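Local structure of extracellular solute-binding protein (Bordetella parapertussis, 3PU5) at residues I8-S13 and V35-V40; P242-V247 and A257-A262; K23-P28 and E265-A270; K78-D83 and V246-K251. The protein probably captures a small solute, perhaps a polyamine, outside the cytoplasmic membrane and delivers it to an ABC transporter. All blocks are in the same frame, centred on the assembly; numbering follows the deposited sequence.

Interaction 1 (I8-S13 and V35-V40); sequences IYVTSS and VKVTLV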
loop_
_atom_site.group_PDB
_atom_site.type_symbol
_atom_site.label_atom_id
_atom_site.label_comp_id
_atom_site.label_asym_id
_atom_site.label_seq_id
_atom_site.Cartn_x
_atom_site.Cartn_y
_atom_site.Cartn_z
ATOM N N ILE A 8 -25.263 5.671 -4.370
ATOM C CA ILE A 8 -24.412 4.477 -4.371
ATOM C C ILE A 8 -23.758 4.207 -3.013
ATOM O O ILE A 8 -23.556 5.125 -2.205
ATOM C CB ILE A 8 -23.320 4.490 -5.498
ATOM C CG1 ILE A 8 -22.344 5.666 -5.335
ATOM C CG2 ILE A 8 -23.962 4.473 -6.877
ATOM C CD1 ILE A 8 -21.137 5.605 -6.296
ATOM N N TYR A 9 -23.448 2.934 -2.771
ATOM C CA TYR A 9 -22.788 2.525 -1.540
ATOM C C TYR A 9 -21.370 2.028 -1.854
ATOM O O TYR A 9 -21.165 1.187 -2.736
ATOM C CB TYR A 9 -23.627 1.476 -0.788
ATOM C CG TYR A 9 -24.925 2.050 -0.256
ATOM C CD1 TYR A 9 -26.023 2.229 -1.093
ATOM C CD2 TYR A 9 -25.046 2.434 1.072
ATOM C CE1 TYR A 9 -27.219 2.768 -0.607
ATOM C CE2 TYR A 9 -26.228 2.975 1.564
ATOM C CZ TYR A 9 -27.308 3.140 0.722
ATOM O OH TYR A 9 -28.475 3.673 1.211
ATOM N N VAL A 10 -20.397 2.590 -1.149
ATOM C CA VAL A 10 -18.982 2.321 -1.400
ATOM C C VAL A 10 -18.325 1.918 -0.092
ATOM O O VAL A 10 -18.393 2.655 0.906
ATOM C CB VAL A 10 -18.246 3.585 -1.954
ATOM C CG1 VAL A 10 -16.758 3.267 -2.248
ATOM C CG2 VAL A 10 -18.938 4.111 -3.213
ATOM N N THR A 11 -17.687 0.752 -0.083
ATOM C CA THR A 11 -17.062 0.278 1.143
ATOM C C THR A 11 -15.880 1.160 1.499
ATOM O O THR A 11 -15.268 1.790 0.631
ATOM C CB THR A 11 -16.581 -1.176 1.030
ATOM O OG1 THR A 11 -15.470 -1.249 0.128
ATOM C CG2 THR A 11 -17.698 -2.073 0.534
ATOM N N SER A 12 -15.571 1.199 2.786
ATOM C CA SER A 12 -14.373 1.851 3.265
ATOM C C SER A 12 -13.989 1.244 4.611
ATOM O O SER A 12 -14.659 0.329 5.107
ATOM C CB SER A 12 -14.588 3.361 3.373
ATOM O OG SER A 12 -13.346 4.036 3.409
ATOM N N SER A 13 -12.911 1.748 5.203
ATOM C CA SER A 13 -12.390 1.154 6.425
ATOM C C SER A 13 -12.877 1.906 7.657
ATOM O O SER A 13 -13.890 1.545 8.261
ATOM C CB SER A 13 -10.857 1.120 6.390
ATOM O OG SER A 13 -10.323 2.376 5.998
ATOM N N VAL A 35 -25.043 12.544 -7.430
ATOM C CA VAL A 35 -25.212 11.181 -6.955
ATOM C C VAL A 35 -24.750 11.098 -5.514
ATOM O O VAL A 35 -23.611 11.427 -5.198
ATOM C CB VAL A 35 -24.408 10.186 -7.805
ATOM C CG1 VAL A 35 -24.415 8.803 -7.164
ATOM C CG2 VAL A 35 -24.970 10.132 -9.226
ATOM N N LYS A 36 -25.647 10.679 -4.632
ATOM C CA LYS A 36 -25.289 10.525 -3.231
ATOM C C LYS A 36 -24.342 9.340 -3.028
ATOM O O LYS A 36 -24.483 8.293 -3.671
ATOM C CB LYS A 36 -26.541 10.384 -2.355
ATOM C CG LYS A 36 -26.220 10.014 -0.920
ATOM C CD LYS A 36 -27.050 10.785 0.091
ATOM C CE LYS A 36 -26.560 10.482 1.498
ATOM N NZ LYS A 36 -26.879 11.580 2.443
ATOM N N VAL A 37 -23.367 9.512 -2.147
ATOM C CA VAL A 37 -22.447 8.425 -1.831
ATOM C C VAL A 37 -22.463 8.139 -0.336
ATOM O O VAL A 37 -22.246 9.042 0.482
ATOM C CB VAL A 37 -20.992 8.729 -2.259
ATOM C CG1 VAL A 37 -20.086 7.527 -1.923
ATOM C CG2 VAL A 37 -20.925 9.055 -3.742
ATOM N N THR A 38 -22.724 6.885 0.017
ATOM C CA THR A 38 -22.587 6.445 1.400
ATOM C C THR A 38 -21.349 5.571 1.533
ATOM O O THR A 38 -21.217 4.563 0.844
ATOM C CB THR A 38 -23.822 5.632 1.872
ATOM O OG1 THR A 38 -24.968 6.491 1.930
ATOM C CG2 THR A 38 -23.580 5.022 3.258
ATOM N N LEU A 39 -20.438 5.965 2.414
ATOM C CA LEU A 39 -19.267 5.150 2.712
ATOM C C LEU A 39 -19.613 4.210 3.861
ATOM O O LEU A 39 -20.034 4.662 4.928
ATOM C CB LEU A 39 -18.091 6.039 3.107
ATOM C CG LEU A 39 -17.596 7.000 2.022
ATOM C CD1 LEU A 39 -16.574 7.973 2.590
ATOM C CD2 LEU A 39 -17.009 6.226 0.848
ATOM N N VAL A 40 -19.437 2.911 3.635
ATOM C CA VAL A 40 -19.775 1.897 4.628
ATOM C C VAL A 40 -18.528 1.365 5.338
ATOM O O VAL A 40 -17.763 0.595 4.753
ATOM C CB VAL A 40 -20.505 0.721 3.958
ATOM C CG1 VAL A 40 -21.018 -0.245 5.007
ATOM C CG2 VAL A 40 -21.656 1.229 3.079
#
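Ile8 to Ser12 pairs with Lys36 to Val40 as two parallel strands, held by five backbone hydrogen bonds. Ile8 uses both of its polar backbone atoms here. Its N donates to Lys36 O at 2.8 Å, and its O accepts from Thr38 N at 3.0 Å. Val10 does the same: its N donates to Thr38 O at 2.9 Å, and its O accepts from Val40 N. Ser12 N reaches Val40 O at 3.0 Å from above the carbonyl plane. Tyr9 and Thr11 alternate with these residues and bond on the other flank. Tyr9 N bonds to the Asp61 carboxylate (OD1); Tyr9 also has backbone bonds with Asp61 and Val62, and Thr11 with Val62. Thr11 OG1 is hydrogen-bonded to Ala64 N. On the second strand, Val37 N is taken by the Glu30 carboxylate.

Ile8, Val10, Val37 and Leu39 share one face. Val10 CG2 meets Val37 CG1 at 3.8 Å, and Ile8 CG1 lies beside Val37 CG2. Leu39 CD2 reaches Val10 CB at 4.0 Å. Tyr9, Thr38 and Val40 lie on the other face. Tyr9 CG is anti to its carbonyl carbon (chi1 -67°). The ring runs alongside Thr38, with CD2 3.5 Å from Thr38 CB, and Val40 CG2 sits at its edge. The ring also stacks on His7.

The pairing belongs to a right-handed beta-alpha-beta unit, strand 7-12, helix 15-33, strand 36-41. Because successive peptide groups of strand 7-12 point to alternate sides, it is bonded from both flanks. Ile8 and Val10 are covered by helix 252-262, and Val37 and Leu39 by helix 15-33.

Interaction 2 (P242-V247 and A257-A262); sequences PVMAVV and AFMNYA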
loop_
_atom_site.group_PDB
_atom_site.type_symbol
_atom_site.label_atom_id
_atom_site.label_comp_id
_atom_site.label_asym_id
_atom_site.label_seq_id
_atom_site.Cartn_x
_atom_site.Cartn_y
_atom_site.Cartn_z
ATOM N N PRO A 242 -4.906 0.013 -1.407
ATOM C CA PRO A 242 -6.252 -0.561 -1.456
ATOM C C PRO A 242 -6.738 -0.630 -2.901
ATOM O O PRO A 242 -6.258 0.111 -3.758
ATOM C CB PRO A 242 -7.087 0.426 -0.634
ATOM C CG PRO A 242 -6.364 1.753 -0.760
ATOM C CD PRO A 242 -4.888 1.411 -0.931
ATOM N N VAL A 243 -7.663 -1.540 -3.173
ATOM C CA VAL A 243 -8.151 -1.741 -4.533
ATOM C C VAL A 243 -9.579 -1.233 -4.669
ATOM O O VAL A 243 -10.370 -1.311 -3.718
ATOM C CB VAL A 243 -8.090 -3.227 -4.932
ATOM C CG1 VAL A 243 -8.347 -3.395 -6.419
ATOM C CG2 VAL A 243 -6.736 -3.806 -4.578
HETATM N N MSE A 244 -9.897 -0.694 -5.845
HETATM C CA MSE A 244 -11.254 -0.276 -6.139
HETATM C C MSE A 244 -11.819 -1.073 -7.315
HETATM O O MSE A 244 -11.139 -1.295 -8.310
HETATM C CB MSE A 244 -11.313 1.217 -6.459
HETATM C CG MSE A 244 -12.741 1.748 -6.559
HETATM SE SE MSE A 244 -12.809 3.723 -6.702
HETATM C CE MSE A 244 -12.378 4.207 -4.851
ATOM N N ALA A 245 -13.077 -1.477 -7.196
ATOM C CA ALA A 245 -13.738 -2.267 -8.223
ATOM C C ALA A 245 -15.250 -2.046 -8.212
ATOM O O ALA A 245 -15.843 -1.718 -7.175
ATOM C CB ALA A 245 -13.422 -3.763 -8.039
ATOM N N VAL A 246 -15.861 -2.259 -9.375
ATOM C CA VAL A 246 -17.308 -2.214 -9.527
ATOM C C VAL A 246 -17.925 -3.581 -9.217
ATOM O O VAL A 246 -17.541 -4.589 -9.809
ATOM C CB VAL A 246 -17.695 -1.817 -10.964
ATOM C CG1 VAL A 246 -19.216 -1.828 -11.128
ATOM C CG2 VAL A 246 -17.124 -0.444 -11.311
ATOM N N VAL A 247 -18.891 -3.603 -8.299
ATOM C CA VAL A 247 -19.585 -4.834 -7.904
ATOM C C VAL A 247 -20.630 -5.287 -8.930
ATOM O O VAL A 247 -21.575 -4.549 -9.230
ATOM C CB VAL A 247 -20.281 -4.646 -6.539
ATOM C CG1 VAL A 247 -21.163 -5.850 -6.208
ATOM C CG2 VAL A 247 -19.237 -4.381 -5.441
ATOM N N ALA A 257 -18.876 5.594 -12.774
ATOM C CA ALA A 257 -18.754 7.043 -12.743
ATOM C C ALA A 257 -18.007 7.490 -11.494
ATOM O O ALA A 257 -17.121 8.350 -11.566
ATOM C CB ALA A 257 -20.124 7.694 -12.816
ATOM N N PHE A 258 -18.346 6.905 -10.350
ATOM C CA PHE A 258 -17.589 7.209 -9.140
ATOM C C PHE A 258 -16.120 6.789 -9.283
ATOM O O PHE A 258 -15.201 7.549 -8.939
ATOM C CB PHE A 258 -18.202 6.546 -7.894
ATOM C CG PHE A 258 -17.384 6.763 -6.657
ATOM C CD1 PHE A 258 -17.439 7.971 -5.977
ATOM C CD2 PHE A 258 -16.508 5.784 -6.204
ATOM C CE1 PHE A 258 -16.643 8.192 -4.847
ATOM C CE2 PHE A 258 -15.720 5.993 -5.070
ATOM C CZ PHE A 258 -15.787 7.197 -4.394
HETATM N N MSE A 259 -15.891 5.578 -9.778
HETATM C CA MSE A 259 -14.521 5.097 -9.922
HETATM C C MSE A 259 -13.737 6.019 -10.855
HETATM O O MSE A 259 -12.582 6.347 -10.601
HETATM C CB MSE A 259 -14.513 3.671 -10.461
HETATM C CG MSE A 259 -13.136 3.039 -10.541
HETATM SE SE MSE A 259 -13.284 1.125 -10.990
HETATM C CE MSE A 259 -11.373 0.689 -11.012
ATOM N N ASN A 260 -14.378 6.449 -11.934
ATOM C CA ASN A 260 -13.725 7.355 -12.861
ATOM C C ASN A 260 -13.299 8.643 -12.172
ATOM O O ASN A 260 -12.216 9.160 -12.428
ATOM C CB ASN A 260 -14.647 7.695 -14.021
ATOM C CG ASN A 260 -13.960 8.533 -15.068
ATOM O OD1 ASN A 260 -12.912 8.148 -15.591
ATOM N ND2 ASN A 260 -14.532 9.693 -15.371
ATOM N N TYR A 261 -14.161 9.164 -11.304
ATOM C CA TYR A 261 -13.818 10.372 -10.565
ATOM C C TYR A 261 -12.693 10.103 -9.561
ATOM O O TYR A 261 -11.738 10.869 -9.474
ATOM C CB TYR A 261 -15.041 11.001 -9.872
ATOM C CG TYR A 261 -14.669 12.282 -9.161
ATOM C CD1 TYR A 261 -14.473 12.301 -7.793
ATOM C CD2 TYR A 261 -14.438 13.454 -9.877
ATOM C CE1 TYR A 261 -14.092 13.462 -7.142
ATOM C CE2 TYR A 261 -14.059 14.618 -9.239
ATOM C CZ TYR A 261 -13.887 14.614 -7.871
ATOM O OH TYR A 261 -13.500 15.755 -7.219
ATOM N N ALA A 262 -12.797 8.996 -8.829
ATOM C CA ALA A 262 -11.851 8.692 -7.751
ATOM C C ALA A 262 -10.439 8.504 -8.278
ATOM O O ALA A 262 -9.458 8.792 -7.592
ATOM C CB ALA A 262 -12.302 7.438 -6.970
#
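Strand 243-246 and helix 257-262 run at 153° to each other, with axes 9.0 Å apart at closest approach and Met244 opposite Met259. Both of these residues are selenomethionine. Met244 CG is anti to the backbone N (chi1 -171°), and the chain bends at its last torsion (chi3 -74°). SE settles among helix side chains, 3.8 Å from Ala262 CB and 3.9 Å from Met259 CG. The terminal CE approaches Phe258 CE2 at 3.8 Å. The two side chains cross at about a right angle. This is a Met-aromatic contact, with SE placed obliquely 5.1 Å from the ring centroid.

Met259 answers from the helix with a fully extended chain. Its CE comes to 3.4 Å from Met244 O, so a methyl group covers that backbone carbonyl. Its SE also meets Val246 CG2 at 4.2 Å. Met244 has a backbone hydrogen bond with Ser106, and Ala245 has one with Ala63, so the strand keeps its sheet partners while the helix covers one face.

The contact joins helix 252-262 to the antiparallel sheet that contains strand 238-246. All its touching residues are buried. It rests on apolar and Met-aromatic contacts, consistent with cohesion by dispersion and exclusion of water rather than by directional bonds.

Interaction 3 (K23-P28 and E265-A270); sequences KHMAEP and EEAQKA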
loop_
_atom_site.group_PDB
_atom_site.type_symbol
_atom_site.label_atom_id
_atom_site.label_comp_id
_atom_site.label_asym_id
_atom_site.label_seq_id
_atom_site.Cartn_x
_atom_site.Cartn_y
_atom_site.Cartn_z
ATOM N N LYS A 23 -14.193 13.260 2.320
ATOM C CA LYS A 23 -13.865 14.655 2.042
ATOM C C LYS A 23 -13.374 14.898 0.609
ATOM O O LYS A 23 -13.746 15.889 -0.041
ATOM C CB LYS A 23 -12.803 15.120 3.039
ATOM C CG LYS A 23 -12.457 16.599 2.972
ATOM C CD LYS A 23 -11.408 16.940 4.021
ATOM C CE LYS A 23 -11.179 18.439 4.138
ATOM N NZ LYS A 23 -10.061 18.742 5.088
ATOM N N HIS A 24 -12.534 13.995 0.114
ATOM C CA HIS A 24 -11.826 14.254 -1.141
ATOM C C HIS A 24 -12.321 13.468 -2.346
ATOM O O HIS A 24 -11.963 13.781 -3.489
ATOM C CB HIS A 24 -10.322 14.066 -0.938
ATOM C CG HIS A 24 -9.752 14.984 0.094
ATOM N ND1 HIS A 24 -9.701 16.351 -0.079
ATOM C CD2 HIS A 24 -9.248 14.742 1.326
ATOM C CE1 HIS A 24 -9.172 16.908 0.995
ATOM N NE2 HIS A 24 -8.889 15.953 1.864
HETATM N N MSE A 25 -13.146 12.452 -2.098
HETATM C CA MSE A 25 -13.695 11.660 -3.191
HETATM C C MSE A 25 -15.225 11.663 -3.210
HETATM O O MSE A 25 -15.830 12.054 -4.201
HETATM C CB MSE A 25 -13.150 10.232 -3.133
HETATM C CG MSE A 25 -11.623 10.169 -3.238
HETATM SE SE MSE A 25 -10.921 8.350 -3.179
HETATM C CE MSE A 25 -9.161 8.715 -3.969
ATOM N N ALA A 26 -15.840 11.233 -2.110
ATOM C CA ALA A 26 -17.299 11.103 -2.039
ATOM C C ALA A 26 -18.024 12.447 -2.140
ATOM O O ALA A 26 -18.914 12.608 -2.968
ATOM C CB ALA A 26 -17.714 10.369 -0.779
ATOM N N GLU A 27 -17.633 13.416 -1.314
ATOM C CA GLU A 27 -18.308 14.718 -1.303
ATOM C C GLU A 27 -18.184 15.498 -2.624
ATOM O O GLU A 27 -19.193 15.937 -3.173
ATOM C CB GLU A 27 -17.882 15.560 -0.096
ATOM C CG GLU A 27 -18.519 15.107 1.223
ATOM C CD GLU A 27 -17.868 15.734 2.456
ATOM O OE1 GLU A 27 -16.997 16.614 2.296
ATOM O OE2 GLU A 27 -18.226 15.353 3.593
ATOM N N PRO A 28 -16.953 15.662 -3.149
ATOM C CA PRO A 28 -16.803 16.338 -4.446
ATOM C C PRO A 28 -17.582 15.661 -5.568
ATOM O O PRO A 28 -18.166 16.345 -6.408
ATOM C CB PRO A 28 -15.298 16.237 -4.718
ATOM C CG PRO A 28 -14.687 16.165 -3.353
ATOM C CD PRO A 28 -15.648 15.339 -2.544
ATOM N N GLU A 265 -7.607 12.960 -11.914
ATOM C CA GLU A 265 -6.500 13.789 -11.440
ATOM C C GLU A 265 -6.861 14.656 -10.221
ATOM O O GLU A 265 -6.066 14.804 -9.292
ATOM C CB GLU A 265 -5.959 14.662 -12.585
ATOM C CG GLU A 265 -4.779 15.533 -12.188
ATOM C CD GLU A 265 -4.298 16.462 -13.303
ATOM O OE1 GLU A 265 -4.734 16.295 -14.471
ATOM O OE2 GLU A 265 -3.472 17.356 -13.002
ATOM N N GLU A 266 -8.060 15.221 -10.222
ATOM C CA GLU A 266 -8.461 16.134 -9.154
ATOM C C GLU A 266 -8.607 15.412 -7.810
ATOM O O GLU A 266 -8.057 15.841 -6.792
ATOM C CB GLU A 266 -9.759 16.847 -9.546
ATOM C CG GLU A 266 -10.485 17.570 -8.417
ATOM C CD GLU A 266 -11.757 18.251 -8.914
ATOM O OE1 GLU A 266 -11.647 19.281 -9.610
ATOM O OE2 GLU A 266 -12.867 17.759 -8.623
ATOM N N ALA A 267 -9.329 14.302 -7.807
ATOM C CA ALA A 267 -9.544 13.554 -6.577
ATOM C C ALA A 267 -8.265 12.851 -6.118
ATOM O O ALA A 267 -7.966 12.799 -4.927
ATOM C CB ALA A 267 -10.683 12.560 -6.754
ATOM N N GLN A 268 -7.503 12.309 -7.061
ATOM C CA GLN A 268 -6.256 11.646 -6.708
ATOM C C GLN A 268 -5.325 12.619 -5.998
ATOM O O GLN A 268 -4.741 12.301 -4.954
ATOM C CB GLN A 268 -5.581 11.064 -7.945
ATOM C CG GLN A 268 -6.198 9.755 -8.404
ATOM C CD GLN A 268 -5.757 8.583 -7.549
ATOM O OE1 GLN A 268 -4.564 8.332 -7.406
ATOM N NE2 GLN A 268 -6.718 7.863 -6.969
ATOM N N LYS A 269 -5.188 13.818 -6.555
ATOM C CA LYS A 269 -4.308 14.792 -5.934
ATOM C C LYS A 269 -4.812 15.168 -4.546
ATOM O O LYS A 269 -4.046 15.191 -3.580
ATOM C CB LYS A 269 -4.175 16.044 -6.793
ATOM C CG LYS A 269 -3.208 17.073 -6.229
ATOM C CD LYS A 269 -3.223 18.329 -7.090
ATOM C CE LYS A 269 -1.921 19.103 -6.977
ATOM N NZ LYS A 269 -1.604 19.481 -5.591
ATOM N N ALA A 270 -6.100 15.473 -4.446
ATOM C CA ALA A 270 -6.659 15.960 -3.191
ATOM C C ALA A 270 -6.554 14.900 -2.091
ATOM O O ALA A 270 -6.119 15.190 -0.987
ATOM C CB ALA A 270 -8.110 16.397 -3.387
#
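His24 lays its imidazole against the end of segment 265-270, with Ala270 O 3.7 Å above the ring plane and over its centre. The opposite face is covered by Lys23 CG, at 3.8 Å above the plane, so the ring is sandwiched between a carbonyl oxygen and a methylene group. His24 CG is anti to its own carbonyl carbon (chi1 -60°), which puts it against Ala270 O. Ring atom ND1 also touches Ala270 CB at 3.7 Å. Phe271 and Ala274, further along helix 265-275, add to the surroundings of this side chain.

One turn back along that helix, Ala267 turns its methyl group toward helix 15-33. Ala267 CB lies 3.7 Å from His24 O and 4.4 Å from Met25 CG. Met25, a selenomethionine, stretches out beyond CG and brings CE to 4.0 Å from Gln268 NE2. Gln268 CB points away from helix 15-33, but a bend at chi2 (-78°) turns CD back toward Met25. The amide is held elsewhere: NE2 bonds to Tyr108 O and Ala262 O, and OE1 takes Val280 N.

The helix segments run at 143°, with axes 8.8 Å apart. The small alanines at 267 and 270 allow CA atoms to come close, 5.7 Å between Met25 and Ala267. Helix 15-33 has a wider pi-type turn at 23-26 and a kink where Pro28, lacking an N-H, gives no bond to the preceding turn.

This is helix-to-helix packing between an early and a late part of the chain. A carbonyl oxygen over the imidazole might slightly favour a positive charge on the ring. The remaining contacts are van der Waals packing, two of them of a carbon against a polar atom.

Interaction 4 (K78-D83 and V246-K251); sequences KLAQVD and VVKGGK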
loop_
_atom_site.group_PDB
_atom_site.type_symbol
_atom_site.label_atom_id
_atom_site.label_comp_id
_atom_site.label_asym_id
_atom_site.label_seq_id
_atom_site.Cartn_x
_atom_site.Cartn_y
_atom_site.Cartn_z
ATOM N N LYS A 78 -16.937 -11.671 -8.802
ATOM C CA LYS A 78 -17.940 -10.761 -8.243
ATOM C C LYS A 78 -17.777 -9.309 -8.702
ATOM O O LYS A 78 -18.558 -8.438 -8.318
ATOM C CB LYS A 78 -17.946 -10.841 -6.714
ATOM C CG LYS A 78 -18.440 -12.184 -6.175
ATOM C CD LYS A 78 -19.922 -12.361 -6.480
ATOM C CE LYS A 78 -20.455 -13.659 -5.917
ATOM N NZ LYS A 78 -21.837 -13.909 -6.433
ATOM N N LEU A 79 -16.779 -9.051 -9.539
ATOM C CA LEU A 79 -16.459 -7.684 -9.939
ATOM C C LEU A 79 -16.713 -7.485 -11.425
ATOM O O LEU A 79 -16.446 -8.373 -12.216
ATOM C CB LEU A 79 -14.993 -7.401 -9.622
ATOM C CG LEU A 79 -14.595 -7.715 -8.179
ATOM C CD1 LEU A 79 -13.095 -7.466 -7.969
ATOM C CD2 LEU A 79 -15.425 -6.874 -7.228
ATOM N N ALA A 80 -17.228 -6.322 -11.812
ATOM C CA ALA A 80 -17.514 -6.082 -13.222
ATOM C C ALA A 80 -16.259 -5.667 -13.979
ATOM O O ALA A 80 -15.359 -5.042 -13.419
ATOM C CB ALA A 80 -18.612 -5.030 -13.380
ATOM N N GLN A 81 -16.205 -6.015 -15.258
ATOM C CA GLN A 81 -15.106 -5.581 -16.114
ATOM C C GLN A 81 -15.111 -4.060 -16.278
ATOM O O GLN A 81 -16.167 -3.440 -16.405
ATOM C CB GLN A 81 -15.183 -6.269 -17.485
ATOM C CG GLN A 81 -16.461 -5.943 -18.271
ATOM C CD GLN A 81 -16.609 -6.763 -19.553
ATOM O OE1 GLN A 81 -15.910 -6.527 -20.550
ATOM N NE2 GLN A 81 -17.535 -7.723 -19.536
ATOM N N VAL A 82 -13.929 -3.460 -16.252
ATOM C CA VAL A 82 -13.795 -2.034 -16.486
ATOM C C VAL A 82 -12.588 -1.777 -17.376
ATOM O O VAL A 82 -11.602 -2.514 -17.329
ATOM C CB VAL A 82 -13.638 -1.226 -15.168
ATOM C CG1 VAL A 82 -14.938 -1.223 -14.365
ATOM C CG2 VAL A 82 -12.479 -1.765 -14.329
ATOM N N ASP A 83 -12.670 -0.730 -18.188
ATOM C CA ASP A 83 -11.548 -0.326 -19.022
ATOM C C ASP A 83 -11.631 1.153 -19.368
ATOM O O ASP A 83 -12.491 1.879 -18.866
ATOM C CB ASP A 83 -11.477 -1.178 -20.302
ATOM C CG ASP A 83 -12.728 -1.071 -21.156
ATOM O OD1 ASP A 83 -13.358 0.007 -21.185
ATOM O OD2 ASP A 83 -13.079 -2.071 -21.815
ATOM N N VAL A 246 -15.861 -2.259 -9.375
ATOM C CA VAL A 246 -17.308 -2.214 -9.527
ATOM C C VAL A 246 -17.925 -3.581 -9.217
ATOM O O VAL A 246 -17.541 -4.589 -9.809
ATOM C CB VAL A 246 -17.695 -1.817 -10.964
ATOM C CG1 VAL A 246 -19.216 -1.828 -11.128
ATOM C CG2 VAL A 246 -17.124 -0.444 -11.311
ATOM N N VAL A 247 -18.891 -3.603 -8.299
ATOM C CA VAL A 247 -19.585 -4.834 -7.904
ATOM C C VAL A 247 -20.630 -5.287 -8.930
ATOM O O VAL A 247 -21.575 -4.549 -9.230
ATOM C CB VAL A 247 -20.281 -4.646 -6.539
ATOM C CG1 VAL A 247 -21.163 -5.850 -6.208
ATOM C CG2 VAL A 247 -19.237 -4.381 -5.441
ATOM N N LYS A 248 -20.453 -6.490 -9.473
ATOM C CA LYS A 248 -21.391 -7.031 -10.461
ATOM C C LYS A 248 -22.818 -6.989 -9.939
ATOM O O LYS A 248 -23.084 -7.459 -8.839
ATOM C CB LYS A 248 -21.055 -8.488 -10.794
ATOM C CG LYS A 248 -20.083 -8.707 -11.931
ATOM C CD LYS A 248 -20.069 -10.189 -12.315
ATOM C CE LYS A 248 -18.795 -10.564 -13.063
ATOM N NZ LYS A 248 -18.747 -12.032 -13.363
ATOM N N GLY A 249 -23.735 -6.436 -10.729
ATOM C CA GLY A 249 -25.147 -6.439 -10.378
ATOM C C GLY A 249 -25.592 -5.257 -9.537
ATOM O O GLY A 249 -26.767 -5.140 -9.206
ATOM N N GLY A 250 -24.655 -4.387 -9.170
ATOM C CA GLY A 250 -25.002 -3.164 -8.463
ATOM C C GLY A 250 -25.393 -2.092 -9.469
ATOM O O GLY A 250 -25.706 -2.405 -10.618
ATOM N N LYS A 251 -25.392 -0.830 -9.041
ATOM C CA LYS A 251 -25.665 0.281 -9.948
ATOM C C LYS A 251 -24.395 0.580 -10.732
ATOM O O LYS A 251 -23.679 1.542 -10.439
ATOM C CB LYS A 251 -26.126 1.515 -9.168
ATOM C CG LYS A 251 -27.479 1.337 -8.476
ATOM C CD LYS A 251 -27.829 2.533 -7.609
ATOM C CE LYS A 251 -29.229 2.398 -7.014
ATOM N NZ LYS A 251 -29.241 1.434 -5.899
HETATM O O HOH W 1 -21.355 -9.171 -7.548
HETATM O O HOH W 2 -14.586 -3.338 -11.515
#
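Lys248 lays its aliphatic chain over one face of the flat Leu79-Ala80 peptide group. Its CG sits above Leu79 C at 3.6 Å, and its CE reaches Leu79 O at 3.3 Å on the same side. At the rim of this peptide, Ala80 N donates to Val246 O at 2.7 Å, with a nearly straight N-H...O angle of 169°. Lys248 N donates to Lys78 O at 3.0 Å. The two bonds flank Leu79 and Val247, which form a single beta bridge. The ammonium group of Lys248 goes on to Lys77 O.

Two waters extend the pairing. One gives hydrogen bonds to both Lys78 O and Lys248 O. The other donates to Ala80 O and accepts from Val246 N, at 2.7 Å. Val246 CG2 also meets Val82 CG1 at 3.8 Å, the two side chains crossing obliquely, and Val246 CG1 lies by Ala80 CB.

Beyond the bridge, residues 247-250 form a type II turn closed by Gly250 N on Val247 O. Gly249 takes a positive phi (88°), the usual place of glycine in such a turn.

The contact joins two loops, one after helix 67-75 and one leading into helix 252-262. Its chemistry implies a polar, partly water-mediated seam with a small apolar patch.

How the interactions relate
Segments 8-13, 23-28 and 35-40 come first along the chain, in the unit strand 7-12, helix 15-33, strand 36-41. Segment 78-83 follows, and the chain returns much later with 242-251, 257-262 and 265-270. Interaction 2 is the hub. Its centre is about 11 Å from that of interaction 1, 12 Å from interaction 3 and 10 Å from interaction 4. Interactions 3 and 4 do not touch; their centres are about 21 Å apart. Phe258 links interaction 2 to the strand pair, and Tyr261 and Ala262 meet Glu266 and Gln268 of interaction 3. Val246 and Val247 are shared with interaction 4. Early and late parts of the chain thus build one lobe, consistent with the two-lobed periplasmic binding protein fold.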